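Local coordinates for protein pumilio homolog 23 (Arabidopsis thaliana, PDB 5WZJ) that binds an 18S rRNA sequence specifically through a right-handed superhelix of pumilio repeats, and probably regulates translation and mRNA stability, at residues G386-T391 / I396-R401; L431-I436 / Q445-S450; K21-I26 / Q69-G74. All blocks are in the same frame, centred on the assembly; numbering follows the deposited sequence.

Contact 1: G386-T391 / I396-R401; sequences GAVCST and ISILPR
Where helix 377-388 runs out and the chain turns toward helix 398-403, a helix-to-helix corner of the Pumilio superhelix, Arg401 reaches back to close the end of the first helix. Its NH1 donates to the carbonyl O of Val388 over 3.0 Å, with an N-H...O angle of 144°. The oxygen sits at the edge of the guanidinium, in its plane, while the donor is tilted 19° from the carbonyl plane. Val388 is the last helical residue, so the arginine takes up a carbonyl at the C-terminal end of helix 377-388, where its positive charge probably also suits the helix dipole.

The aliphatic part of the same side chain lies alongside Val388, the two running antiparallel past one another. Val388 CG1 is anti to its own nitrogen (chi1 175°), which brings it 3.5 Å from Arg401 CB and also near Arg401 CD; from CG the arginine runs extended to NE, carrying the guanidinium to the carbonyl. Such apolar seams between consecutive helices make up the core of an alpha-solenoid, and here Ile398 supplies the next piece: its CD1 comes in roughly perpendicular to the valine, to within 3.6 Å of Val388 CB. Leu355 of helix 351-356 also packs on Val388, and Tyr447 touches Ile398.

Cys389, the first residue to leave helical geometry, lays its SG against the start of the second helix, 3.8 Å from Ile398 CA and 4.0 Å from Ile398 CB. Ser394, from the intervening loop, touches both Cys389 and Arg401.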
# COMPACT_ATOMS: atom_id res chain seq x y z
N GLY A 386 -15.68 -7.83 -24.03
CA GLY A 386 -16.91 -8.59 -24.11
C GLY A 386 -17.67 -8.63 -22.80
O GLY A 386 -18.90 -8.74 -22.80
N ALA A 387 -16.96 -8.52 -21.68
CA ALA A 387 -17.66 -8.47 -20.40
C ALA A 387 -18.43 -7.17 -20.21
O ALA A 387 -19.44 -7.14 -19.50
CB ALA A 387 -16.67 -8.65 -19.25
N VAL A 388 -17.96 -6.09 -20.83
CA VAL A 388 -18.54 -4.77 -20.57
C VAL A 388 -19.48 -4.39 -21.71
O VAL A 388 -20.47 -3.67 -21.50
CB VAL A 388 -17.43 -3.72 -20.39
CG1 VAL A 388 -18.02 -2.33 -20.24
CG2 VAL A 388 -16.56 -4.07 -19.17
N CYS A 389 -19.19 -4.89 -22.91
CA CYS A 389 -19.93 -4.56 -24.12
C CYS A 389 -20.43 -5.86 -24.76
O CYS A 389 -19.69 -6.51 -25.50
CB CYS A 389 -19.05 -3.78 -25.09
SG CYS A 389 -18.36 -2.29 -24.36
N SER A 390 -21.70 -6.20 -24.49
CA SER A 390 -22.24 -7.49 -24.93
C SER A 390 -22.56 -7.52 -26.42
O SER A 390 -22.46 -8.58 -27.04
CB SER A 390 -23.49 -7.82 -24.12
OG SER A 390 -24.51 -6.88 -24.39
N THR A 391 -22.96 -6.40 -27.00
CA THR A 391 -23.25 -6.33 -28.43
C THR A 391 -22.08 -5.70 -29.17
O THR A 391 -21.25 -4.98 -28.59
CB THR A 391 -24.52 -5.51 -28.71
OG1 THR A 391 -24.32 -4.15 -28.28
CG2 THR A 391 -25.74 -6.11 -28.00
N ILE A 396 -17.97 0.45 -28.94
CA ILE A 396 -17.41 1.80 -29.03
C ILE A 396 -17.45 2.52 -27.68
O ILE A 396 -16.72 3.49 -27.46
CB ILE A 396 -18.16 2.61 -30.13
CG1 ILE A 396 -17.44 3.94 -30.43
CG2 ILE A 396 -19.59 2.88 -29.71
CD1 ILE A 396 -16.10 3.78 -31.12
N SER A 397 -18.27 2.03 -26.75
CA SER A 397 -18.43 2.66 -25.44
C SER A 397 -17.58 2.00 -24.36
O SER A 397 -17.84 2.22 -23.17
CB SER A 397 -19.91 2.64 -25.04
OG SER A 397 -20.64 3.50 -25.89
N ILE A 398 -16.58 1.21 -24.73
CA ILE A 398 -15.82 0.50 -23.70
C ILE A 398 -15.15 1.49 -22.75
O ILE A 398 -15.14 1.28 -21.53
CB ILE A 398 -14.82 -0.48 -24.35
CG1 ILE A 398 -14.01 -1.21 -23.28
CG2 ILE A 398 -13.90 0.23 -25.29
CD1 ILE A 398 -14.87 -2.05 -22.35
N LEU A 399 -14.61 2.60 -23.28
CA LEU A 399 -13.94 3.56 -22.40
C LEU A 399 -14.89 4.22 -21.44
O LEU A 399 -14.65 4.16 -20.21
CB LEU A 399 -13.15 4.58 -23.24
CG LEU A 399 -11.63 4.59 -23.02
CD1 LEU A 399 -11.27 4.84 -21.54
CD2 LEU A 399 -11.00 3.29 -23.52
N PRO A 400 -15.99 4.87 -21.86
CA PRO A 400 -16.91 5.46 -20.88
C PRO A 400 -17.40 4.48 -19.82
O PRO A 400 -17.52 4.85 -18.65
CB PRO A 400 -18.08 5.97 -21.74
CG PRO A 400 -17.50 6.19 -23.08
CD PRO A 400 -16.44 5.12 -23.25
N ARG A 401 -17.70 3.25 -20.22
CA ARG A 401 -18.23 2.30 -19.25
C ARG A 401 -17.19 1.90 -18.21
O ARG A 401 -17.53 1.70 -17.05
CB ARG A 401 -18.79 1.07 -19.96
CG ARG A 401 -20.01 1.40 -20.84
CD ARG A 401 -20.50 0.20 -21.61
NE ARG A 401 -21.65 0.54 -22.44
CZ ARG A 401 -22.42 -0.35 -23.05
NH1 ARG A 401 -22.17 -1.65 -22.93
NH2 ARG A 401 -23.45 0.06 -23.78

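Contact 2: L431-I436 / Q445-S450; sequences LILQGI and QPYITS. With nucleotides of chain B.
Ile436 lies over one face of the Tyr447 ring, the two side chains crossing at about a right angle. Its CG2 sits 3.5 Å above the ring plane and off centre, toward the rim, and comes within 3.6 Å of Tyr447 CG in a CH-pi contact. Because that methyl is anti to the backbone N while CG1 takes the place beside it (chi1 -74°), both branches can follow the ring: CG2 at its root, CD1 farther out, 3.8 Å from Tyr447 CZ. Leu433, one helical turn earlier, adds a looser touch, with CD2 4.2 Å from Tyr447 CD2. The phenol hydroxyl passes beyond this apolar patch to a hydrogen bond with the carbonyl of Cys381, tying helix 445-453 to helix 377-388.

On helix 427-436, Gln434 turns to the RNA instead. Its NE2 donates to N1 of adenine A3 of chain B at 3.0 Å, nearly straight at 170°, and OE1 accepts a weak bond from N6 at 3.3 Å. Leu431 CD2 packs 3.5 Å from the same N1. The amide thus matches adenine's acceptor and donor together, as in Pumilio repeats that read a base edge, while the contact with Tyr447 is apolar, with no hydrogen bond between the two segments.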
# COMPACT_ATOMS: atom_id res chain seq x y z
N LEU A 431 -7.66 2.32 -13.11
CA LEU A 431 -6.40 1.57 -12.99
C LEU A 431 -6.33 0.46 -14.03
O LEU A 431 -5.26 0.22 -14.61
CB LEU A 431 -6.24 1.00 -11.58
CG LEU A 431 -5.95 2.01 -10.46
CD1 LEU A 431 -6.19 1.37 -9.08
CD2 LEU A 431 -4.53 2.56 -10.55
N ILE A 432 -7.44 -0.25 -14.27
CA ILE A 432 -7.48 -1.23 -15.35
C ILE A 432 -7.06 -0.58 -16.67
O ILE A 432 -6.21 -1.10 -17.40
CB ILE A 432 -8.88 -1.85 -15.45
CG1 ILE A 432 -9.17 -2.72 -14.23
CG2 ILE A 432 -9.02 -2.70 -16.73
CD1 ILE A 432 -10.59 -3.23 -14.16
N LEU A 433 -7.63 0.59 -16.95
CA LEU A 433 -7.35 1.30 -18.20
C LEU A 433 -5.89 1.74 -18.28
O LEU A 433 -5.28 1.69 -19.35
CB LEU A 433 -8.29 2.50 -18.32
CG LEU A 433 -9.75 2.16 -18.64
CD1 LEU A 433 -10.66 3.36 -18.38
CD2 LEU A 433 -9.88 1.71 -20.10
N GLN A 434 -5.32 2.17 -17.15
CA GLN A 434 -3.89 2.49 -17.12
C GLN A 434 -3.06 1.27 -17.50
O GLN A 434 -2.07 1.39 -18.22
CB GLN A 434 -3.49 3.00 -15.73
CG GLN A 434 -4.07 4.39 -15.43
CD GLN A 434 -3.99 4.74 -13.97
OE1 GLN A 434 -2.91 4.87 -13.41
NE2 GLN A 434 -5.15 4.90 -13.35
N GLY A 435 -3.46 0.09 -17.01
CA GLY A 435 -2.75 -1.12 -17.40
C GLY A 435 -3.00 -1.50 -18.85
O GLY A 435 -2.08 -1.95 -19.54
N ILE A 436 -4.24 -1.32 -19.32
CA ILE A 436 -4.57 -1.59 -20.73
C ILE A 436 -3.62 -0.85 -21.65
O ILE A 436 -3.08 -1.42 -22.61
CB ILE A 436 -6.04 -1.21 -21.01
CG1 ILE A 436 -6.99 -2.25 -20.39
CG2 ILE A 436 -6.31 -1.03 -22.52
CD1 ILE A 436 -7.01 -3.56 -21.15
N GLN A 445 -6.67 -2.37 -29.81
CA GLN A 445 -7.31 -1.49 -30.79
C GLN A 445 -8.71 -1.02 -30.37
O GLN A 445 -9.00 0.18 -30.54
CB GLN A 445 -7.33 -2.17 -32.17
CG GLN A 445 -5.92 -2.24 -32.79
CD GLN A 445 -5.36 -0.85 -33.08
OE1 GLN A 445 -5.92 -0.12 -33.90
NE2 GLN A 445 -4.27 -0.47 -32.40
N PRO A 446 -9.59 -1.86 -29.82
CA PRO A 446 -10.89 -1.33 -29.37
C PRO A 446 -10.77 -0.23 -28.33
O PRO A 446 -11.60 0.70 -28.32
CB PRO A 446 -11.59 -2.57 -28.79
CG PRO A 446 -10.89 -3.74 -29.38
CD PRO A 446 -9.48 -3.31 -29.59
N TYR A 447 -9.76 -0.28 -27.45
CA TYR A 447 -9.63 0.75 -26.42
C TYR A 447 -9.12 2.05 -27.01
O TYR A 447 -9.61 3.13 -26.65
CB TYR A 447 -8.69 0.27 -25.30
CG TYR A 447 -9.18 -0.97 -24.61
CD1 TYR A 447 -8.91 -2.23 -25.15
CD2 TYR A 447 -9.92 -0.89 -23.43
CE1 TYR A 447 -9.35 -3.38 -24.52
CE2 TYR A 447 -10.38 -2.05 -22.80
CZ TYR A 447 -10.08 -3.29 -23.36
OH TYR A 447 -10.51 -4.46 -22.76
N ILE A 448 -8.14 1.97 -27.92
CA ILE A 448 -7.60 3.17 -28.56
C ILE A 448 -8.68 3.85 -29.39
O ILE A 448 -8.83 5.08 -29.35
CB ILE A 448 -6.38 2.81 -29.44
CG1 ILE A 448 -5.21 2.34 -28.57
CG2 ILE A 448 -5.97 4.00 -30.29
CD1 ILE A 448 -4.12 1.61 -29.35
N THR A 449 -9.44 3.07 -30.16
CA THR A 449 -10.51 3.66 -30.97
C THR A 449 -11.58 4.29 -30.08
O THR A 449 -12.02 5.41 -30.33
CB THR A 449 -11.12 2.60 -31.90
OG1 THR A 449 -10.20 2.34 -32.98
CG2 THR A 449 -12.44 3.09 -32.47
N SER A 450 -11.97 3.59 -29.01
CA SER A 450 -13.02 4.11 -28.13
C SER A 450 -12.57 5.39 -27.44
O SER A 450 -13.34 6.35 -27.34
CB SER A 450 -13.41 3.04 -27.10
OG SER A 450 -14.38 3.54 -26.18
P A B 3 -3.29 11.99 -4.40
OP1 A B 3 -3.63 12.40 -3.00
OP2 A B 3 -2.13 11.10 -4.66
O5' A B 3 -4.60 11.32 -5.02
C5' A B 3 -5.85 12.00 -5.01
C4' A B 3 -6.91 11.21 -5.73
O4' A B 3 -6.57 11.12 -7.14
C3' A B 3 -7.08 9.76 -5.30
O3' A B 3 -7.90 9.63 -4.15
C2' A B 3 -7.66 9.09 -6.54
O2' A B 3 -9.06 9.31 -6.65
C1' A B 3 -6.97 9.87 -7.66
N9 A B 3 -5.77 9.18 -8.19
C8 A B 3 -4.46 9.56 -8.05
N7 A B 3 -3.62 8.75 -8.67
C5 A B 3 -4.45 7.80 -9.27
C6 A B 3 -4.21 6.67 -10.07
N6 A B 3 -2.98 6.28 -10.43
N1 A B 3 -5.27 5.94 -10.50
C2 A B 3 -6.50 6.31 -10.14
N3 A B 3 -6.86 7.35 -9.39
C4 A B 3 -5.78 8.05 -8.98

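Contact 3: K21-I26 / Q69-G74; sequences KYFSEI and QTLLEG. With nucleotides of chain B.
Phe23 turns the edge of its ring to Leu71, whose CD1 lies near the ring plane, 3.9 Å from Phe23 CE1; the side chains lie roughly perpendicular. The other methyl of the leucine, CD2, meets Ile26 CG2 at 3.8 Å, so a single forked side chain from helix 64-74 touches two residues about one turn apart on helix 17-31. With CG anti to the carbonyl carbon (chi1 -57°), the leucine side chain leans toward helix 17-31. The neighbouring Tyr22 places its CD2 over the centre of one Phe23 face, 3.8 Å above the plane.

Helix 64-74 lies in Pumilio repeat 1, and helix 17-31 packs beside it at the N-terminal end of the superhelix, with Ala47 of helix 37-49 touching both Leu71 and Tyr22. Gln69 of the same repeat helix reads the RNA. Its OE1 accepts two hydrogen bonds from guanine G11 of chain B, 2.8 Å from N1 and 3.0 Å from N2, with the N1-H bond the straighter at 155° against 141°. One carbonyl oxygen thus takes both donors of the guanine edge, while Gln69 NE2 is bonded to Ser106 OG of helix 100-112, which probably fixes which way round the amide is turned.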
# COMPACT_ATOMS: atom_id res chain seq x y z
N LYS A 21 2.36 14.41 41.77
CA LYS A 21 2.90 15.76 41.71
C LYS A 21 4.28 15.76 41.07
O LYS A 21 4.59 16.63 40.24
CB LYS A 21 2.96 16.38 43.12
CG LYS A 21 3.47 17.82 43.14
CD LYS A 21 2.76 18.66 44.19
CE LYS A 21 3.19 20.12 44.13
NZ LYS A 21 3.01 20.71 42.75
N TYR A 22 5.12 14.78 41.40
CA TYR A 22 6.47 14.74 40.84
C TYR A 22 6.43 14.69 39.32
O TYR A 22 7.06 15.52 38.65
CB TYR A 22 7.25 13.55 41.40
CG TYR A 22 8.62 13.42 40.74
CD1 TYR A 22 9.66 14.29 41.05
CD2 TYR A 22 8.85 12.45 39.77
CE1 TYR A 22 10.90 14.19 40.43
CE2 TYR A 22 10.08 12.33 39.15
CZ TYR A 22 11.11 13.20 39.48
OH TYR A 22 12.33 13.07 38.85
N PHE A 23 5.68 13.74 38.75
CA PHE A 23 5.68 13.61 37.29
C PHE A 23 4.95 14.75 36.61
O PHE A 23 5.33 15.16 35.50
CB PHE A 23 5.11 12.24 36.90
CG PHE A 23 6.05 11.12 37.20
CD1 PHE A 23 7.17 10.91 36.42
CD2 PHE A 23 5.85 10.31 38.31
CE1 PHE A 23 8.05 9.90 36.72
CE2 PHE A 23 6.73 9.29 38.61
CZ PHE A 23 7.83 9.09 37.81
N SER A 24 3.90 15.29 37.24
CA SER A 24 3.21 16.43 36.64
C SER A 24 4.11 17.66 36.63
O SER A 24 4.07 18.46 35.67
CB SER A 24 1.92 16.71 37.41
OG SER A 24 1.31 17.89 36.91
N GLU A 25 4.92 17.83 37.67
CA GLU A 25 5.82 18.98 37.70
C GLU A 25 6.92 18.85 36.67
O GLU A 25 7.33 19.84 36.05
CB GLU A 25 6.38 19.14 39.11
CG GLU A 25 5.44 19.89 40.04
CD GLU A 25 5.30 21.36 39.63
OE1 GLU A 25 4.47 21.68 38.75
OE2 GLU A 25 6.05 22.20 40.16
N ILE A 26 7.41 17.62 36.45
CA ILE A 26 8.34 17.38 35.35
C ILE A 26 7.69 17.77 34.02
O ILE A 26 8.29 18.47 33.20
CB ILE A 26 8.78 15.90 35.34
CG1 ILE A 26 9.57 15.57 36.61
CG2 ILE A 26 9.62 15.61 34.12
CD1 ILE A 26 10.87 16.30 36.70
N GLN A 69 5.94 8.53 28.51
CA GLN A 69 6.28 8.55 27.09
C GLN A 69 7.25 9.68 26.77
O GLN A 69 8.22 9.49 26.03
CB GLN A 69 5.02 8.73 26.23
CG GLN A 69 4.13 7.51 26.14
CD GLN A 69 3.00 7.74 25.17
OE1 GLN A 69 1.89 8.11 25.57
NE2 GLN A 69 3.26 7.52 23.89
N THR A 70 6.96 10.88 27.28
CA THR A 70 7.84 12.02 27.08
C THR A 70 9.23 11.74 27.63
O THR A 70 10.23 12.03 26.96
CB THR A 70 7.23 13.26 27.75
OG1 THR A 70 5.92 13.49 27.22
CG2 THR A 70 8.11 14.49 27.50
N LEU A 71 9.31 11.16 28.83
CA LEU A 71 10.62 10.86 29.42
C LEU A 71 11.40 9.85 28.56
O LEU A 71 12.61 10.00 28.36
CB LEU A 71 10.44 10.31 30.83
CG LEU A 71 9.66 11.23 31.78
CD1 LEU A 71 9.53 10.57 33.12
CD2 LEU A 71 10.37 12.57 31.92
N LEU A 72 10.73 8.82 28.06
CA LEU A 72 11.44 7.78 27.32
C LEU A 72 11.95 8.30 25.99
O LEU A 72 13.03 7.90 25.54
CB LEU A 72 10.53 6.57 27.11
CG LEU A 72 10.24 5.77 28.38
CD1 LEU A 72 9.11 4.77 28.16
CD2 LEU A 72 11.50 5.04 28.82
N GLU A 73 11.21 9.20 25.34
CA GLU A 73 11.65 9.76 24.07
C GLU A 73 12.62 10.92 24.24
O GLU A 73 13.21 11.36 23.25
CB GLU A 73 10.43 10.18 23.23
CG GLU A 73 9.57 8.99 22.68
CD GLU A 73 8.11 9.37 22.33
OE1 GLU A 73 7.31 8.48 21.92
OE2 GLU A 73 7.75 10.57 22.48
N GLY A 74 12.81 11.42 25.46
CA GLY A 74 13.70 12.55 25.67
C GLY A 74 15.01 12.18 26.33
O GLY A 74 15.94 13.00 26.37
P G B 11 -9.00 2.32 23.35
OP1 G B 11 -9.35 0.91 23.65
OP2 G B 11 -10.02 3.26 22.82
O5' G B 11 -8.40 2.88 24.71
C5' G B 11 -8.28 4.27 24.98
C4' G B 11 -7.32 4.47 26.13
O4' G B 11 -5.97 4.51 25.60
C3' G B 11 -7.50 5.75 26.94
O3' G B 11 -7.10 5.52 28.30
C2' G B 11 -6.50 6.68 26.29
O2' G B 11 -6.09 7.75 27.12
C1' G B 11 -5.35 5.71 26.00
N9 G B 11 -4.46 6.19 24.93
C8 G B 11 -4.78 6.41 23.60
N7 G B 11 -3.78 6.91 22.91
C5 G B 11 -2.75 7.03 23.84
C6 G B 11 -1.42 7.51 23.68
O6 G B 11 -0.88 7.94 22.66
N1 G B 11 -0.71 7.47 24.89
C2 G B 11 -1.21 7.00 26.09
N2 G B 11 -0.37 7.02 27.14
N3 G B 11 -2.44 6.55 26.24
C4 G B 11 -3.15 6.59 25.09

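Overall arrangement
Contact 3 comes first along the chain, then contact 1, then contact 2, with no interleaving. Contacts 1 and 2 are neighbours, their centres about 11 Å apart on the same side of the chain's centre, and they touch: Ser450 OG lies 2.7 Å from Ile396 O, a probable hydrogen bond that joins helix 445-453 to the residues leading into helix 398-403. Contact 3 stands far off on the opposite side, its centre about 64 Å from that of contact 1 and 59 Å from that of contact 2. Both contacts 2 and 3 hold helices that also meet the RNA, at A3 and G11, so the same bound strand spans much of the superhelix.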